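Local structure of DNA polymerase sliding clamp 3 (Sulfolobus tokodaii, 3AIZ) at residues I149-T155 with S166-D170; L50-Y55 with L231-G235. The protein is a subunit of the ring-shaped sliding clamp that encircles DNA and tethers DNA polymerase and other replication proteins to it. All coordinates share one frame. Residue numbers count along the deposited sequence, not the author numbering.

Interaction 1. Residues I149-T155 with S166-D170; sequences IGGDSIT and SANSD
Antiparallel strand ends S153-T155 and S166-N168 are laced by main-chain hydrogen bonds. T155 and S166 form one hydrogen-bonded pair, with T155 N to S166 O at 2.9 Å and S166 N to T155 O at 3.0 Å. S153 faces N168, whose N donates to S153 O (2.8 Å), while N168 O accepts from D152 N (3.2 Å). Between them I154 and A167 are a non-hydrogen-bonded pair, CA to CA 4.7 Å; the short strand axes approach to 4.7 Å, with 148° between their N-to-C directions. N168, chi1 m and chi2 -54°, lays its amide across the neighbouring strand: ND2 donates to T155 OG1 at 2.7 Å and, weakly, to S153 OG at 3.3 Å, a reach that a shorter polar side chain would lack. S153 OG also hydrogen-bonds the E246 carboxylate. This is the open end of the beta hairpin 153-159/162-168 in the C-terminal domain of the PCNA fold, where the chain leaves helix 136-149 and enters the sheet. G150 (phi 89°) and G151 (phi 148°) make that exit; at either, a CB would jam against the preceding carbonyl, and at G151 it would also strike N168 O. S153, T155, S166 and N168 lie on one face, where S153, T155 and N168 touch V196 of strand 193-198. On the other, I154 and small A167 pack against I146 of helix 136-149, and I149 CG2 touches A167 CB at 4.0 Å.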
loop_
_atom_site.group_PDB
_atom_site.type_symbol
_atom_site.label_atom_id
_atom_site.label_comp_id
_atom_site.label_asym_id
_atom_site.label_seq_id
_atom_site.Cartn_x
_atom_site.Cartn_y
_atom_site.Cartn_z
ATOM N N ILE C 149 1.604 -18.713 -7.639
ATOM C CA ILE C 149 0.613 -19.098 -8.638
ATOM C C ILE C 149 -0.356 -20.111 -8.043
ATOM O O ILE C 149 -1.572 -19.989 -8.190
ATOM C CB ILE C 149 1.274 -19.705 -9.891
ATOM C CG1 ILE C 149 2.106 -18.649 -10.621
ATOM C CG2 ILE C 149 0.222 -20.283 -10.823
ATOM C CD1 ILE C 149 2.780 -19.163 -11.875
ATOM N N GLY C 150 0.196 -21.109 -7.361
ATOM C CA GLY C 150 -0.608 -22.133 -6.723
ATOM C C GLY C 150 -0.891 -23.297 -7.648
ATOM O O GLY C 150 -0.683 -23.210 -8.858
ATOM N N GLY C 151 -1.371 -24.394 -7.073
ATOM C CA GLY C 151 -1.688 -25.579 -7.844
ATOM C C GLY C 151 -1.452 -26.847 -7.051
ATOM O O GLY C 151 -0.897 -26.811 -5.952
ATOM N N ASP C 152 -1.873 -27.973 -7.615
ATOM C CA ASP C 152 -1.736 -29.261 -6.951
ATOM C C ASP C 152 -0.476 -29.988 -7.406
ATOM O O ASP C 152 0.034 -30.860 -6.702
ATOM C CB ASP C 152 -2.966 -30.128 -7.221
ATOM C CG ASP C 152 -4.249 -29.496 -6.713
ATOM O OD1 ASP C 152 -4.185 -28.702 -5.749
ATOM O OD2 ASP C 152 -5.323 -29.796 -7.277
ATOM N N SER C 153 0.027 -29.619 -8.579
ATOM C CA SER C 153 1.165 -30.311 -9.170
ATOM C C SER C 153 1.980 -29.412 -10.094
ATOM O O SER C 153 1.494 -28.386 -10.567
ATOM C CB SER C 153 0.684 -31.540 -9.943
ATOM O OG SER C 153 -0.212 -31.169 -10.979
ATOM N N ILE C 154 3.223 -29.805 -10.345
ATOM C CA ILE C 154 4.087 -29.087 -11.272
ATOM C C ILE C 154 4.588 -30.034 -12.354
ATOM O O ILE C 154 5.332 -30.972 -12.066
ATOM C CB ILE C 154 5.311 -28.486 -10.560
ATOM C CG1 ILE C 154 4.874 -27.537 -9.445
ATOM C CG2 ILE C 154 6.207 -27.768 -11.558
ATOM C CD1 ILE C 154 6.030 -26.899 -8.709
ATOM N N THR C 155 4.180 -29.792 -13.595
ATOM C CA THR C 155 4.658 -30.597 -14.712
ATOM C C THR C 155 6.056 -30.161 -15.131
ATOM O O THR C 155 6.261 -29.018 -15.545
ATOM C CB THR C 155 3.723 -30.510 -15.933
ATOM O OG1 THR C 155 2.508 -31.216 -15.663
ATOM C CG2 THR C 155 4.390 -31.127 -17.152
ATOM N N SER C 166 5.273 -26.236 -15.477
ATOM C CA SER C 166 3.870 -25.854 -15.544
ATOM C C SER C 166 3.170 -26.054 -14.206
ATOM O O SER C 166 2.917 -27.183 -13.792
ATOM C CB SER C 166 3.149 -26.654 -16.631
ATOM O OG SER C 166 3.724 -26.420 -17.902
ATOM N N ALA C 167 2.863 -24.948 -13.535
ATOM C CA ALA C 167 2.097 -24.992 -12.298
ATOM C C ALA C 167 0.653 -25.380 -12.597
ATOM O O ALA C 167 -0.164 -24.535 -12.959
ATOM C CB ALA C 167 2.153 -23.648 -11.593
ATOM N N ASN C 168 0.348 -26.664 -12.447
ATOM C CA ASN C 168 -0.964 -27.191 -12.798
ATOM C C ASN C 168 -2.027 -26.925 -11.744
ATOM O O ASN C 168 -2.111 -27.630 -10.739
ATOM C CB ASN C 168 -0.878 -28.691 -13.067
ATOM C CG ASN C 168 0.141 -29.028 -14.127
ATOM O OD1 ASN C 168 0.100 -28.494 -15.236
ATOM N ND2 ASN C 168 1.067 -29.919 -13.793
ATOM N N SER C 169 -2.841 -25.904 -11.982
ATOM C CA SER C 169 -3.969 -25.612 -11.113
ATOM C C SER C 169 -5.109 -26.559 -11.453
ATOM O O SER C 169 -4.883 -27.662 -11.951
ATOM C CB SER C 169 -4.413 -24.162 -11.297
ATOM O OG SER C 169 -3.306 -23.281 -11.203
ATOM N N ASP C 170 -6.337 -26.132 -11.190
ATOM C CA ASP C 170 -7.498 -26.942 -11.531
ATOM C C ASP C 170 -8.120 -26.453 -12.836
ATOM O O ASP C 170 -8.587 -25.314 -12.923
ATOM C CB ASP C 170 -8.528 -26.909 -10.400
ATOM C CG ASP C 170 -9.598 -27.969 -10.560
ATOM O OD1 ASP C 170 -9.460 -28.822 -11.464
ATOM O OD2 ASP C 170 -10.575 -27.953 -9.781
#

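Interaction 2. Residues L50-Y55 with L231-G235; sequences LIPAGY and LPQGG
L231 leads into the type I' turn P232-G235, which links hairpin strands 223-231 and 235-241 of the C-terminal domain and lies against the end of strand 45-52 of the N-terminal domain. L231 N donates to G235 O (2.9 Å); G235 N returns weak bonds to L231 O (3.1 Å) and P232 O (3.3 Å). The CA-to-CB bond of L231 points toward 50-55, and in the m, t rotamer CD1 lies 4.3 Å from I51 CG1, two buried aliphatics. P232, whose ring restricts phi (here -53°), has CD 3.8 Å from Y55 CE1, and its O lies at that ring's edge, 3.7 Å from Y55 CD1. Q233 (60/41) holds positive phi although not glycine; G234 (69/18) does so easily, lacking a side chain. Q233 O meets P52 CG at 3.3 Å, and Q233 CG lies 3.2 Å from G54 O in the 3-10 turn A53-Y55. G235 CA fits 3.3 Å from L50 O and 3.4 Å from P52 CD, where a CB would be tight. Packing, with no hydrogen bond, joins the segments. L50 and Y236 bond through their backbones in the one sheet that crosses both domains of the PCNA fold, while I51 and Y55 lean on F11 of helix 8-18.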
loop_
_atom_site.group_PDB
_atom_site.type_symbol
_atom_site.label_atom_id
_atom_site.label_comp_id
_atom_site.label_asym_id
_atom_site.label_seq_id
_atom_site.Cartn_x
_atom_site.Cartn_y
_atom_site.Cartn_z
ATOM N N LEU C 50 24.845 -34.571 1.863
ATOM C CA LEU C 50 26.234 -34.826 2.217
ATOM C C LEU C 50 26.996 -33.518 2.368
ATOM O O LEU C 50 27.149 -32.761 1.410
ATOM C CB LEU C 50 26.915 -35.702 1.167
ATOM C CG LEU C 50 28.423 -35.889 1.358
ATOM C CD1 LEU C 50 28.725 -36.524 2.709
ATOM C CD2 LEU C 50 29.015 -36.719 0.230
ATOM N N ILE C 51 27.466 -33.255 3.581
ATOM C CA ILE C 51 28.253 -32.065 3.860
ATOM C C ILE C 51 29.672 -32.479 4.230
ATOM O O ILE C 51 29.960 -32.754 5.394
ATOM C CB ILE C 51 27.637 -31.241 5.002
ATOM C CG1 ILE C 51 26.155 -30.974 4.722
ATOM C CG2 ILE C 51 28.393 -29.940 5.187
ATOM C CD1 ILE C 51 25.453 -30.209 5.818
ATOM N N PRO C 52 30.561 -32.532 3.228
ATOM C CA PRO C 52 31.942 -33.002 3.379
ATOM C C PRO C 52 32.708 -32.238 4.453
ATOM O O PRO C 52 32.339 -31.116 4.800
ATOM C CB PRO C 52 32.555 -32.728 2.002
ATOM C CG PRO C 52 31.397 -32.721 1.069
ATOM C CD PRO C 52 30.265 -32.126 1.845
ATOM N N ALA C 53 33.770 -32.850 4.967
ATOM C CA ALA C 53 34.593 -32.231 5.998
ATOM C C ALA C 53 35.120 -30.871 5.553
ATOM O O ALA C 53 35.205 -29.937 6.350
ATOM C CB ALA C 53 35.742 -33.151 6.375
ATOM N N GLY C 54 35.469 -30.766 4.275
ATOM C CA GLY C 54 36.027 -29.543 3.729
ATOM C C GLY C 54 35.085 -28.357 3.810
ATOM O O GLY C 54 35.523 -27.207 3.803
ATOM N N TYR C 55 33.788 -28.638 3.881
ATOM C CA TYR C 55 32.781 -27.588 3.995
ATOM C C TYR C 55 32.988 -26.794 5.278
ATOM O O TYR C 55 32.736 -25.590 5.325
ATOM C CB TYR C 55 31.376 -28.196 3.974
ATOM C CG TYR C 55 30.257 -27.196 4.165
ATOM C CD1 TYR C 55 29.636 -26.604 3.072
ATOM C CD2 TYR C 55 29.815 -26.850 5.435
ATOM C CE1 TYR C 55 28.612 -25.694 3.239
ATOM C CE2 TYR C 55 28.791 -25.940 5.612
ATOM C CZ TYR C 55 28.193 -25.365 4.511
ATOM O OH TYR C 55 27.173 -24.459 4.681
ATOM N N LEU C 231 26.384 -27.885 -2.906
ATOM C CA LEU C 231 26.928 -27.160 -1.768
ATOM C C LEU C 231 28.430 -26.988 -1.935
ATOM O O LEU C 231 29.069 -27.764 -2.646
ATOM C CB LEU C 231 26.630 -27.910 -0.469
ATOM C CG LEU C 231 25.159 -28.035 -0.077
ATOM C CD1 LEU C 231 24.999 -29.003 1.083
ATOM C CD2 LEU C 231 24.577 -26.671 0.269
ATOM N N PRO C 232 28.999 -25.966 -1.284
ATOM C CA PRO C 232 30.445 -25.724 -1.332
ATOM C C PRO C 232 31.244 -26.965 -0.945
ATOM O O PRO C 232 30.747 -27.818 -0.209
ATOM C CB PRO C 232 30.645 -24.623 -0.288
ATOM C CG PRO C 232 29.349 -23.895 -0.269
ATOM C CD PRO C 232 28.290 -24.934 -0.507
ATOM N N GLN C 233 32.470 -27.059 -1.449
ATOM C CA GLN C 233 33.363 -28.165 -1.124
ATOM C C GLN C 233 32.783 -29.520 -1.519
ATOM O O GLN C 233 32.895 -30.495 -0.776
ATOM C CB GLN C 233 33.719 -28.150 0.365
ATOM C CG GLN C 233 34.290 -26.823 0.844
ATOM C CD GLN C 233 35.527 -26.407 0.072
ATOM O OE1 GLN C 233 36.321 -27.248 -0.356
ATOM N NE2 GLN C 233 35.701 -25.102 -0.109
ATOM N N GLY C 234 32.160 -29.571 -2.693
ATOM C CA GLY C 234 31.668 -30.819 -3.248
ATOM C C GLY C 234 30.496 -31.432 -2.505
ATOM O O GLY C 234 30.206 -32.618 -2.666
ATOM N N GLY C 235 29.822 -30.629 -1.691
ATOM C CA GLY C 235 28.663 -31.100 -0.956
ATOM C C GLY C 235 27.414 -31.063 -1.809
ATOM O O GLY C 235 27.447 -30.590 -2.943
#

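From the N terminus, the chain first reaches 50-55, at the end of strand 45-52 in the N-terminal domain. It then completes that domain, enters the C-terminal one and comes to 149-155, where helix 136-149 gives way to strand 153-159. After only ten intervening residues, 166-170 closes the short hairpin loop of interaction 1. The chain runs on to 231-235, closing the much longer loop of interaction 2, which encloses the first without crossing it. Interaction 2 therefore ties the two domains together near the middle of the nine-stranded sheet, whereas interaction 1 is local to a four-stranded sheet. Their centres lie about 33 Å apart, on opposite sides of the chain's centre.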